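Local coordinates for protein NAD(P)H dehydrogenase (quinone) (Deinococcus radiodurans, PDB 1YDG) that catalyses the reduction of quinones to quinols by NADH or NADPH, working as a homotetramer that binds one FMN per subunit, at residues I11-S16 and K66-A71; Y21-E26 and Y167-T172; E26-G31 and V38-V43; A81-S86 and R191-L196; T141-H144 and V148-P151. All coordinates share one frame; numbering follows the deposited sequence.

Contact 1. Residues I11-S16 and K66-A71. With SO4 (sulfate ion), chain J.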
# COMPACT_ATOMS: atom_id res chain seq x y z
N ILE B 11 -2.95 15.12 -19.35
CA ILE B 11 -1.92 15.14 -18.30
C ILE B 11 -2.42 16.11 -17.25
O ILE B 11 -2.47 17.32 -17.49
CB ILE B 11 -0.55 15.65 -18.82
CG1 ILE B 11 -0.14 14.96 -20.13
CG2 ILE B 11 0.53 15.49 -17.76
CD1 ILE B 11 -0.05 13.48 -20.06
N VAL B 12 -2.81 15.57 -16.09
CA VAL B 12 -3.32 16.36 -14.97
C VAL B 12 -2.27 16.31 -13.87
O VAL B 12 -1.88 15.23 -13.39
CB VAL B 12 -4.67 15.82 -14.42
CG1 VAL B 12 -5.15 16.67 -13.25
CG2 VAL B 12 -5.71 15.78 -15.50
N PHE B 13 -1.74 17.48 -13.52
CA PHE B 13 -0.60 17.57 -12.61
C PHE B 13 -0.83 18.67 -11.59
O PHE B 13 -1.42 19.72 -11.91
CB PHE B 13 0.71 17.80 -13.37
CG PHE B 13 0.87 19.21 -13.86
CD1 PHE B 13 1.61 20.13 -13.12
CD2 PHE B 13 0.25 19.62 -15.02
CE1 PHE B 13 1.74 21.43 -13.54
CE2 PHE B 13 0.37 20.94 -15.46
CZ PHE B 13 1.11 21.84 -14.72
N TYR B 14 -0.42 18.40 -10.36
CA TYR B 14 -0.24 19.44 -9.37
C TYR B 14 1.25 19.74 -9.24
O TYR B 14 2.08 18.83 -9.27
CB TYR B 14 -0.82 19.07 -8.00
CG TYR B 14 -0.55 20.20 -7.05
CD1 TYR B 14 -1.22 21.41 -7.18
CD2 TYR B 14 0.49 20.13 -6.12
CE1 TYR B 14 -0.92 22.50 -6.36
CE2 TYR B 14 0.82 21.21 -5.30
CZ TYR B 14 0.10 22.39 -5.43
OH TYR B 14 0.41 23.46 -4.64
N SER B 15 1.59 21.02 -9.08
CA SER B 15 2.96 21.44 -8.83
C SER B 15 2.95 22.70 -7.95
O SER B 15 2.28 23.69 -8.29
CB SER B 15 3.68 21.73 -10.16
OG SER B 15 5.06 22.01 -9.92
N SER B 16 3.68 22.66 -6.83
CA SER B 16 3.92 23.87 -6.06
C SER B 16 5.12 24.62 -6.63
O SER B 16 5.01 25.78 -7.02
CB SER B 16 4.22 23.56 -4.59
OG SER B 16 3.14 22.91 -3.96
N LYS B 66 0.61 30.26 -15.53
CA LYS B 66 -0.61 31.08 -15.66
C LYS B 66 -1.51 30.74 -16.86
O LYS B 66 -2.74 30.77 -16.75
CB LYS B 66 -0.24 32.56 -15.69
CG LYS B 66 -1.46 33.53 -15.72
CD LYS B 66 -1.03 34.97 -15.40
CE LYS B 66 -2.08 36.00 -15.85
NZ LYS B 66 -1.45 37.36 -16.10
N ASP B 67 -0.88 30.41 -17.98
CA ASP B 67 -1.56 30.16 -19.24
C ASP B 67 -1.98 28.69 -19.37
O ASP B 67 -2.69 28.33 -20.30
CB ASP B 67 -0.65 30.55 -20.41
CG ASP B 67 -0.28 32.04 -20.39
OD1 ASP B 67 0.92 32.39 -20.52
OD2 ASP B 67 -1.20 32.85 -20.21
N VAL B 68 -1.55 27.86 -18.43
CA VAL B 68 -1.93 26.44 -18.41
C VAL B 68 -3.34 26.31 -17.86
O VAL B 68 -3.63 26.75 -16.74
CB VAL B 68 -0.93 25.58 -17.57
CG1 VAL B 68 -1.36 24.12 -17.52
CG2 VAL B 68 0.46 25.66 -18.15
N PRO B 69 -4.23 25.69 -18.63
CA PRO B 69 -5.59 25.52 -18.15
C PRO B 69 -5.73 24.67 -16.89
O PRO B 69 -4.96 23.75 -16.67
CB PRO B 69 -6.31 24.83 -19.31
CG PRO B 69 -5.43 24.92 -20.46
CD PRO B 69 -4.04 25.10 -19.96
N GLU B 70 -6.73 25.02 -16.09
CA GLU B 70 -7.06 24.32 -14.88
C GLU B 70 -7.93 23.08 -15.19
O GLU B 70 -8.90 23.15 -15.95
CB GLU B 70 -7.79 25.27 -13.97
CG GLU B 70 -8.10 24.75 -12.62
CD GLU B 70 -8.79 25.81 -11.76
OE1 GLU B 70 -9.97 25.59 -11.45
OE2 GLU B 70 -8.17 26.84 -11.44
N ALA B 71 -7.55 21.96 -14.58
CA ALA B 71 -8.22 20.69 -14.80
C ALA B 71 -9.63 20.69 -14.22
O ALA B 71 -9.87 21.18 -13.11
CB ALA B 71 -7.39 19.54 -14.22
S SO4 J . 6.79 20.40 -7.14
O1 SO4 J . 7.94 21.24 -7.45
O2 SO4 J . 7.23 19.14 -6.58
O3 SO4 J . 5.96 21.13 -6.18
O4 SO4 J . 6.05 20.10 -8.36
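Phe13 and Val68 approach from opposite directions, and CG1 of Val68 arrives at the edge of the aromatic ring, near its plane, with CE2 of Phe13 4.2 Å away. One residue earlier in the strand, CG1 of Val12 meets CB of Ala71 at 3.8 Å. Two apolar contacts hold the loop against the strand, with no hydrogen bond between the segments. Phe13 carries its ring between backbone N and carbonyl carbon (chi1 76°), an orientation that sends the ring edge out to the valine.

Just beyond the strand, the chain turns into the FMN-binding loop. There OG of Ser15 donates to O4 of the sulfate at 2.7 Å and the backbone N of Ser16 donates to O3 at 2.8 Å; Thr17, Thr19 and Gly20 complete the grip. The ion probably comes from the crystallisation liquor, and its place is consistent with the seat of the FMN phosphate in flavodoxin-like proteins.

Further out, Phe13 packs on Ala24 of helix 19-33 and Leu40 of strand 37-42, while Val12 faces Phe84 of strand 81-89. The loop between helices 56-64 and 73-78 runs along strand 37-42, reaching past it to Val12 and Phe13.

Contact 2. Residues Y21-E26 and Y167-T172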
# COMPACT_ATOMS: atom_id res chain seq x y z
N TYR B 21 5.49 20.50 -12.93
CA TYR B 21 5.25 21.24 -14.15
C TYR B 21 6.29 20.84 -15.21
O TYR B 21 5.94 20.59 -16.36
CB TYR B 21 5.25 22.75 -13.88
CG TYR B 21 4.95 23.65 -15.07
CD1 TYR B 21 3.98 23.31 -16.01
CD2 TYR B 21 5.62 24.87 -15.23
CE1 TYR B 21 3.71 24.15 -17.10
CE2 TYR B 21 5.35 25.71 -16.30
CZ TYR B 21 4.39 25.34 -17.24
OH TYR B 21 4.09 26.17 -18.31
N ALA B 22 7.57 20.77 -14.83
CA ALA B 22 8.61 20.35 -15.80
C ALA B 22 8.33 18.91 -16.28
O ALA B 22 8.43 18.61 -17.46
CB ALA B 22 9.99 20.43 -15.17
N MET B 23 7.95 18.05 -15.34
CA MET B 23 7.65 16.66 -15.68
C MET B 23 6.45 16.58 -16.61
O MET B 23 6.47 15.83 -17.55
CB MET B 23 7.35 15.84 -14.41
CG MET B 23 8.54 15.68 -13.49
SD MET B 23 8.08 14.88 -11.94
CE MET B 23 7.76 13.25 -12.52
N ALA B 24 5.41 17.35 -16.31
CA ALA B 24 4.18 17.32 -17.07
C ALA B 24 4.39 17.86 -18.48
O ALA B 24 3.84 17.31 -19.44
CB ALA B 24 3.08 18.06 -16.36
N GLN B 25 5.21 18.90 -18.60
CA GLN B 25 5.58 19.40 -19.93
C GLN B 25 6.31 18.33 -20.74
O GLN B 25 6.03 18.16 -21.92
CB GLN B 25 6.43 20.67 -19.84
CG GLN B 25 5.74 21.86 -19.22
CD GLN B 25 6.65 23.09 -19.17
OE1 GLN B 25 6.83 23.76 -20.17
NE2 GLN B 25 7.24 23.35 -18.01
N GLU B 26 7.22 17.60 -20.10
CA GLU B 26 7.93 16.50 -20.78
C GLU B 26 6.95 15.41 -21.23
O GLU B 26 7.02 14.92 -22.37
CB GLU B 26 9.03 15.93 -19.86
CG GLU B 26 9.99 14.97 -20.54
CD GLU B 26 10.91 15.64 -21.56
OE1 GLU B 26 11.34 16.79 -21.34
OE2 GLU B 26 11.22 15.01 -22.58
N TYR B 167 6.58 1.70 -11.15
CA TYR B 167 5.21 2.16 -10.87
C TYR B 167 4.90 3.43 -11.63
O TYR B 167 3.75 3.73 -11.88
CB TYR B 167 4.98 2.38 -9.36
CG TYR B 167 5.34 1.22 -8.47
CD1 TYR B 167 5.94 1.44 -7.23
CD2 TYR B 167 5.08 -0.10 -8.84
CE1 TYR B 167 6.30 0.37 -6.40
CE2 TYR B 167 5.43 -1.19 -7.99
CZ TYR B 167 6.03 -0.93 -6.79
OH TYR B 167 6.37 -1.96 -5.94
N GLY B 168 5.95 4.16 -11.99
CA GLY B 168 5.80 5.44 -12.65
C GLY B 168 7.00 6.33 -12.40
O GLY B 168 7.72 6.16 -11.42
N ALA B 169 7.20 7.29 -13.28
CA ALA B 169 8.32 8.23 -13.17
C ALA B 169 8.28 8.91 -11.81
O ALA B 169 7.22 9.32 -11.34
CB ALA B 169 8.26 9.28 -14.29
N SER B 170 9.43 8.98 -11.16
CA SER B 170 9.54 9.70 -9.90
C SER B 170 10.90 10.34 -9.78
O SER B 170 11.93 9.69 -9.95
CB SER B 170 9.21 8.81 -8.69
OG SER B 170 10.16 7.80 -8.50
N VAL B 171 10.85 11.64 -9.51
CA VAL B 171 11.98 12.53 -9.57
C VAL B 171 12.30 13.00 -8.15
O VAL B 171 11.39 13.21 -7.35
CB VAL B 171 11.61 13.74 -10.44
CG1 VAL B 171 12.63 14.85 -10.32
CG2 VAL B 171 11.45 13.30 -11.89
N THR B 172 13.59 13.15 -7.85
CA THR B 172 14.02 13.75 -6.59
C THR B 172 14.13 15.26 -6.79
O THR B 172 14.96 15.75 -7.56
CB THR B 172 15.33 13.14 -6.08
OG1 THR B 172 15.16 11.73 -5.93
CG2 THR B 172 15.71 13.71 -4.72
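Met23 and Val171 run antiparallel alongside one another, so that the thioether lies against one branch of the valine. That branch is CG2, which sits 3.7 Å from SD of Met23 and equally close to its CE. The methionine chain first runs straight out from the helix and then bends at its last torsion (chi3 70°), turning the methyl group along the strand toward Ala169. There the touch is lighter: CE of Met23 stands 4.4 Å from CB of Ala169 and 4.1 Å from the carbonyl O of the same residue.

In the flavodoxin-like fold, helix 19-33 follows the loop that binds FMN, and here one of its buried side chains reaches across to strand 170-172, a parallel neighbour of strand 117-124. The side chain of Val171 lies about 4 Å from those of Thr19 and Ser123, both FMN-binding residues.

Ile186 of helix 180-204 and Met121 of strand 117-124 also pack against Met23 and Ala169. Glu26, one turn along the helix from Met23, splits its carboxylate between Arg183 and Arg187. Ahead of the strand, OH of Tyr167 is hydrogen-bonded to Thr133 of one neighbouring subunit and His144 of another.

Contact 3. Residues E26-G31 and V38-V43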
# COMPACT_ATOMS: atom_id res chain seq x y z
N GLU B 26 7.22 17.60 -20.10
CA GLU B 26 7.93 16.50 -20.78
C GLU B 26 6.95 15.41 -21.23
O GLU B 26 7.02 14.92 -22.37
CB GLU B 26 9.03 15.93 -19.86
CG GLU B 26 9.99 14.97 -20.54
CD GLU B 26 10.91 15.64 -21.56
OE1 GLU B 26 11.34 16.79 -21.34
OE2 GLU B 26 11.22 15.01 -22.58
N ALA B 27 6.02 15.07 -20.34
CA ALA B 27 4.93 14.13 -20.64
C ALA B 27 4.09 14.60 -21.83
O ALA B 27 3.82 13.84 -22.75
CB ALA B 27 4.02 13.94 -19.42
N ALA B 28 3.70 15.87 -21.82
CA ALA B 28 2.88 16.43 -22.87
C ALA B 28 3.56 16.39 -24.25
O ALA B 28 2.91 16.06 -25.25
CB ALA B 28 2.45 17.83 -22.52
N GLU B 29 4.85 16.71 -24.30
CA GLU B 29 5.65 16.64 -25.52
C GLU B 29 5.80 15.22 -26.05
O GLU B 29 5.74 14.97 -27.27
CB GLU B 29 7.05 17.20 -25.25
CG GLU B 29 7.08 18.68 -24.99
CD GLU B 29 8.49 19.21 -24.72
OE1 GLU B 29 8.61 20.41 -24.36
OE2 GLU B 29 9.49 18.44 -24.90
N ALA B 30 6.01 14.28 -25.13
CA ALA B 30 6.12 12.87 -25.50
C ALA B 30 4.79 12.38 -26.09
O ALA B 30 4.78 11.67 -27.10
CB ALA B 30 6.52 12.03 -24.31
N GLY B 31 3.69 12.80 -25.48
CA GLY B 31 2.36 12.49 -25.99
C GLY B 31 2.11 13.01 -27.38
O GLY B 31 1.59 12.29 -28.23
N VAL B 38 -3.10 16.15 -27.09
CA VAL B 38 -2.74 16.32 -25.69
C VAL B 38 -3.37 17.55 -25.03
O VAL B 38 -3.37 18.64 -25.61
CB VAL B 38 -1.21 16.39 -25.52
CG1 VAL B 38 -0.83 16.31 -24.06
CG2 VAL B 38 -0.51 15.26 -26.32
N ARG B 39 -3.89 17.36 -23.82
CA ARG B 39 -4.17 18.47 -22.90
C ARG B 39 -3.22 18.40 -21.72
O ARG B 39 -3.20 17.41 -21.01
CB ARG B 39 -5.61 18.45 -22.39
CG ARG B 39 -6.62 18.63 -23.47
CD ARG B 39 -8.03 18.71 -22.91
NE ARG B 39 -8.97 18.91 -23.99
CZ ARG B 39 -10.29 18.77 -23.89
NH1 ARG B 39 -10.86 18.47 -22.73
NH2 ARG B 39 -11.04 18.97 -24.97
N LEU B 40 -2.47 19.48 -21.50
CA LEU B 40 -1.72 19.70 -20.28
C LEU B 40 -2.55 20.59 -19.37
O LEU B 40 -2.89 21.72 -19.74
CB LEU B 40 -0.41 20.39 -20.63
CG LEU B 40 0.52 20.84 -19.50
CD1 LEU B 40 0.94 19.64 -18.71
CD2 LEU B 40 1.74 21.53 -20.10
N LEU B 41 -2.86 20.08 -18.19
CA LEU B 41 -3.86 20.66 -17.29
C LEU B 41 -3.34 20.72 -15.87
O LEU B 41 -2.91 19.71 -15.30
CB LEU B 41 -5.13 19.81 -17.31
CG LEU B 41 -5.76 19.62 -18.69
CD1 LEU B 41 -6.62 18.37 -18.68
CD2 LEU B 41 -6.56 20.84 -19.09
N LYS B 42 -3.39 21.89 -15.27
CA LYS B 42 -2.92 22.04 -13.89
C LYS B 42 -4.06 21.83 -12.90
O LYS B 42 -5.23 22.16 -13.16
CB LYS B 42 -2.24 23.40 -13.68
CG LYS B 42 -3.20 24.57 -13.68
CD LYS B 42 -2.51 25.93 -13.61
CE LYS B 42 -3.57 27.05 -13.62
NZ LYS B 42 -3.06 28.33 -14.21
N VAL B 43 -3.70 21.30 -11.74
CA VAL B 43 -4.64 21.14 -10.65
C VAL B 43 -4.77 22.48 -9.92
O VAL B 43 -3.79 23.09 -9.51
CB VAL B 43 -4.20 20.01 -9.67
CG1 VAL B 43 -5.03 20.01 -8.40
CG2 VAL B 43 -4.27 18.63 -10.34
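Ala28 and Val38 provide the apolar part of this helix-to-strand contact, with CB of Ala28 3.9 Å from CG1 of Val38. The same methyl group of Ala28 also reaches CB of Leu40 at 4.3 Å, so it sits over two residues that project from the same face of the strand. The axes of segments 26-31 and 38-42 pass 8.5 Å apart and run almost exactly antiparallel (173°), and at this spacing the methyl of Ala28 makes the contact.

The second kind of contact is side chain on backbone. Val38 holds CG1 anti to its own backbone N (chi1 -170°), which leaves CG2 to lie against the helix main chain, 3.6 Å from C of Gly31 and 3.7 Å from O of Ala28. Gly31 has no side chain, and CG2 accordingly rests straight on its peptide.

Polar groups take their partners away from the interface. Arg39, whose side chain leaves from the other face of the strand, forms a salt bridge with Asp75 and a cation-pi contact with Trp78. Lys42 reaches the backbone carbonyl of Met65. The main chain of the helix bonds internally, whereas Arg39 and Leu41 pair with strand 8-13, the parallel neighbour of strand 37-42 and the start of this beta-alpha-beta unit, and Lys42 pairs with Pro69.

Chemically, then, segments 26-31 and 38-43 meet by van der Waals, mainly apolar contact: small residues on the helix and beta-branched or leucine carbons on the strand come close with no hydrogen bond or salt bridge between them.

Contact 4. Residues A81-S86 and R191-L196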
# COMPACT_ATOMS: atom_id res chain seq x y z
N ALA B 81 -6.87 8.45 -22.41
CA ALA B 81 -5.70 8.10 -21.63
C ALA B 81 -5.42 9.20 -20.63
O ALA B 81 -5.37 10.36 -21.00
CB ALA B 81 -4.51 7.89 -22.56
N ILE B 82 -5.25 8.84 -19.37
CA ILE B 82 -5.01 9.80 -18.30
C ILE B 82 -3.68 9.60 -17.60
O ILE B 82 -3.32 8.48 -17.23
CB ILE B 82 -6.11 9.68 -17.22
CG1 ILE B 82 -7.47 10.07 -17.80
CG2 ILE B 82 -5.74 10.52 -15.98
CD1 ILE B 82 -8.70 9.47 -17.09
N VAL B 83 -2.95 10.70 -17.39
CA VAL B 83 -1.80 10.68 -16.49
C VAL B 83 -2.04 11.68 -15.38
O VAL B 83 -2.41 12.82 -15.67
CB VAL B 83 -0.46 11.04 -17.22
CG1 VAL B 83 0.70 11.15 -16.24
CG2 VAL B 83 -0.14 10.05 -18.33
N PHE B 84 -1.81 11.23 -14.14
CA PHE B 84 -1.80 12.07 -12.92
C PHE B 84 -0.38 12.20 -12.36
O PHE B 84 0.34 11.19 -12.23
CB PHE B 84 -2.66 11.41 -11.81
CG PHE B 84 -4.12 11.71 -11.89
CD1 PHE B 84 -4.70 12.23 -13.05
CD2 PHE B 84 -4.94 11.43 -10.82
CE1 PHE B 84 -6.07 12.49 -13.11
CE2 PHE B 84 -6.31 11.68 -10.88
CZ PHE B 84 -6.87 12.20 -12.02
N SER B 85 -0.01 13.42 -12.03
CA SER B 85 1.28 13.72 -11.42
C SER B 85 1.06 14.58 -10.19
O SER B 85 0.40 15.62 -10.25
CB SER B 85 2.19 14.42 -12.43
OG SER B 85 3.47 14.66 -11.88
N SER B 86 1.61 14.14 -9.06
CA SER B 86 1.60 14.92 -7.84
C SER B 86 2.91 14.80 -7.09
O SER B 86 3.40 13.69 -6.95
CB SER B 86 0.50 14.42 -6.91
OG SER B 86 0.53 15.15 -5.72
N ARG B 191 4.68 7.46 -24.03
CA ARG B 191 4.67 6.88 -25.37
C ARG B 191 4.03 5.49 -25.31
O ARG B 191 3.17 5.13 -26.11
CB ARG B 191 6.10 6.85 -25.93
CG ARG B 191 6.31 6.07 -27.22
CD ARG B 191 7.76 6.20 -27.73
NE ARG B 191 8.70 5.49 -26.85
CZ ARG B 191 9.69 6.04 -26.13
NH1 ARG B 191 9.96 7.34 -26.16
NH2 ARG B 191 10.45 5.24 -25.37
N ARG B 192 4.43 4.72 -24.32
CA ARG B 192 3.91 3.38 -24.13
C ARG B 192 2.42 3.39 -23.85
O ARG B 192 1.67 2.60 -24.42
CB ARG B 192 4.67 2.74 -22.99
CG ARG B 192 4.07 1.47 -22.49
CD ARG B 192 4.96 0.90 -21.38
NE ARG B 192 4.21 -0.10 -20.64
CZ ARG B 192 3.98 -1.32 -21.08
NH1 ARG B 192 4.46 -1.72 -22.26
NH2 ARG B 192 3.26 -2.16 -20.35
N GLN B 193 1.99 4.27 -22.95
CA GLN B 193 0.56 4.37 -22.62
C GLN B 193 -0.29 4.76 -23.83
O GLN B 193 -1.38 4.22 -24.02
CB GLN B 193 0.33 5.34 -21.46
CG GLN B 193 -1.14 5.56 -21.11
CD GLN B 193 -1.35 6.29 -19.83
OE1 GLN B 193 -0.40 6.65 -19.15
NE2 GLN B 193 -2.62 6.53 -19.47
N VAL B 194 0.21 5.69 -24.64
CA VAL B 194 -0.49 6.10 -25.87
C VAL B 194 -0.62 4.92 -26.84
O VAL B 194 -1.70 4.67 -27.36
CB VAL B 194 0.22 7.30 -26.55
CG1 VAL B 194 -0.29 7.52 -27.98
CG2 VAL B 194 0.05 8.55 -25.72
N GLU B 195 0.48 4.19 -27.04
CA GLU B 195 0.46 2.97 -27.87
C GLU B 195 -0.52 1.89 -27.38
O GLU B 195 -1.31 1.35 -28.16
CB GLU B 195 1.88 2.38 -27.98
CG GLU B 195 2.82 3.24 -28.83
CD GLU B 195 4.29 2.84 -28.74
OE1 GLU B 195 4.62 1.81 -28.09
OE2 GLU B 195 5.13 3.57 -29.33
N LEU B 196 -0.51 1.60 -26.08
CA LEU B 196 -1.52 0.69 -25.51
C LEU B 196 -2.95 1.20 -25.71
O LEU B 196 -3.84 0.43 -26.12
CB LEU B 196 -1.25 0.44 -24.02
CG LEU B 196 -0.04 -0.46 -23.70
CD1 LEU B 196 0.33 -0.37 -22.24
CD2 LEU B 196 -0.29 -1.91 -24.10
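Gln193 reaches Ile82 because its side chain is stretched almost fully: CG stands anti to the backbone N (chi1 177°) and the chain stays extended beyond it, carrying the amide from the helix to the strand backbone. Val83 turns CG2 to the position anti to its carbonyl carbon, and this branch is the one that meets the amide, lying 3.5 Å from OE1 of Gln193 where the two side chains cross obliquely.

One hydrogen bond joins the segments. NE2 of Gln193 donates to O of Ile82 at 3.1 Å, nearly straight at the hydrogen (163°). The carbonyl oxygen lies close to the plane of the glutamine amide, yet the nitrogen stands well above the plane of the carbonyl group, so the approach is not along a lone pair. CB of Ala81 also lies 3.9 Å from NE2 of Gln193.

The amide is buried. NE2 has a second hydrogen-bonding partner in OG1 of Thr117, while OE1 is bonded to OG of Ser119. Together these bonds probably fix the rotation of the amide and meet its polar needs inside the core.

Thr117 and Ser119 belong to strand 117-124, so the glutamine spans two adjacent parallel strands of the sheet, while strand 8-13 flanks segment 81-86 along its other edge. Helix 180-204 runs roughly antiparallel to the strand, its axis 9.3 Å away over segment 191-196, and on the same helix Arg192 and Leu196 contact a neighbouring subunit. Helix 95-102 packs on Phe84.

Contact 5. Residues T141-H144 and V148-P151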
# COMPACT_ATOMS: atom_id res chain seq x y z
N THR B 141 -6.83 4.55 -6.30
CA THR B 141 -7.97 5.43 -6.68
C THR B 141 -8.51 5.13 -8.07
O THR B 141 -9.73 5.03 -8.28
CB THR B 141 -7.54 6.93 -6.56
OG1 THR B 141 -7.46 7.26 -5.17
CG2 THR B 141 -8.51 7.87 -7.24
N ALA B 142 -7.60 4.98 -9.04
CA ALA B 142 -8.01 4.67 -10.40
C ALA B 142 -8.75 3.34 -10.50
O ALA B 142 -9.60 3.17 -11.38
CB ALA B 142 -6.82 4.70 -11.34
N MET B 143 -8.43 2.39 -9.62
CA MET B 143 -9.11 1.10 -9.65
C MET B 143 -10.59 1.22 -9.34
O MET B 143 -11.41 0.48 -9.89
CB MET B 143 -8.49 0.11 -8.69
CG MET B 143 -7.05 -0.22 -9.04
SD MET B 143 -6.47 -1.71 -8.25
CE MET B 143 -4.71 -1.61 -8.59
N HIS B 144 -10.94 2.14 -8.45
CA HIS B 144 -12.34 2.41 -8.13
C HIS B 144 -13.13 2.84 -9.38
O HIS B 144 -14.33 2.60 -9.45
CB HIS B 144 -12.44 3.46 -7.02
CG HIS B 144 -12.09 2.94 -5.66
ND1 HIS B 144 -13.02 2.81 -4.65
CD2 HIS B 144 -10.92 2.51 -5.15
CE1 HIS B 144 -12.43 2.33 -3.57
NE2 HIS B 144 -11.15 2.14 -3.85
N VAL B 148 -7.94 1.10 -16.72
CA VAL B 148 -6.95 0.13 -17.16
C VAL B 148 -5.59 0.72 -16.84
O VAL B 148 -5.19 1.72 -17.44
CB VAL B 148 -7.12 -0.11 -18.66
CG1 VAL B 148 -6.04 -1.05 -19.22
CG2 VAL B 148 -8.50 -0.63 -18.93
N LEU B 149 -4.89 0.15 -15.86
CA LEU B 149 -3.68 0.76 -15.34
C LEU B 149 -2.50 0.38 -16.21
O LEU B 149 -2.30 -0.79 -16.46
CB LEU B 149 -3.45 0.39 -13.88
CG LEU B 149 -4.67 0.52 -12.95
CD1 LEU B 149 -4.28 0.34 -11.54
CD2 LEU B 149 -5.35 1.86 -13.14
N THR B 150 -1.75 1.38 -16.69
CA THR B 150 -0.64 1.14 -17.60
C THR B 150 0.70 1.66 -17.06
O THR B 150 1.35 2.50 -17.69
CB THR B 150 -0.86 1.76 -18.99
OG1 THR B 150 -0.95 3.19 -18.88
CG2 THR B 150 -2.10 1.19 -19.64
N PRO B 151 1.16 1.11 -15.94
CA PRO B 151 2.43 1.58 -15.41
C PRO B 151 3.60 1.13 -16.32
O PRO B 151 3.44 0.16 -17.06
CB PRO B 151 2.48 0.92 -14.04
CG PRO B 151 1.80 -0.38 -14.24
CD PRO B 151 0.62 -0.00 -15.13
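Where helix 131-144 ends and strand 148-149 begins, the last step of a beta-alpha-beta unit, Leu149 folds back onto Ala142 and Met143. The two methyl groups of the leucine divide the work. CD2 of Leu149 packs on CB of Ala142 at 3.7 Å, while CD1 of Leu149 touches CE of Met143 at 3.6 Å and CG of Met143 at 3.8 Å. Leucine and methionine side chains cross at about a right angle. Met143 is extended beyond CG (chi3 -169°), and CD1 lies against the CG-SD-CE end of the chain, touching both of its carbons rather than the methyl alone.

The contact is wholly apolar and buried. Phe118 of strand 117-124 touches both Ala142 and Leu149. Outward, the same stretch forms part of the tetramer: Val148 packs on Val148 of a neighbouring subunit, Met143 on Pro151 of that subunit, and Leu149 makes backbone hydrogen bonds to it as well. His144, next to Met143, is an FMN-binding residue whose NE2 is hydrogen-bonded to OH of Tyr167 of the same neighbouring subunit and whose side chain packs on Gly91 of another, consistent with a flavin site built where subunits meet.

The tight return from helix to strand 148-149, sealed by a leucine over an alanine and a methionine, belongs to the beta-alpha-beta crossover from which flavodoxin-like folds are assembled.

Contacts 1 and 3, with centres 9 Å apart, meet at the pairing of strands 8-13 and 37-42, near whose end O of Phe13 lies 2.8 Å from N of Val43, a probable hydrogen bond. Contact 1 meets contact 4 in the same way: N of Val12 is 2.8 Å from O of Val83. Contacts 2 and 3 share Glu26 of helix 19-33. Contact 5, about 21 Å from contact 1 between centres, touches contact 4 where Thr150 packs on Gln193 and contact 2 where Pro151 meets Tyr167. Contact 1 carries the sulfate in the FMN-binding loop, contact 2 lies beside that site, and contact 5 holds His144, an FMN-binding residue at a subunit interface.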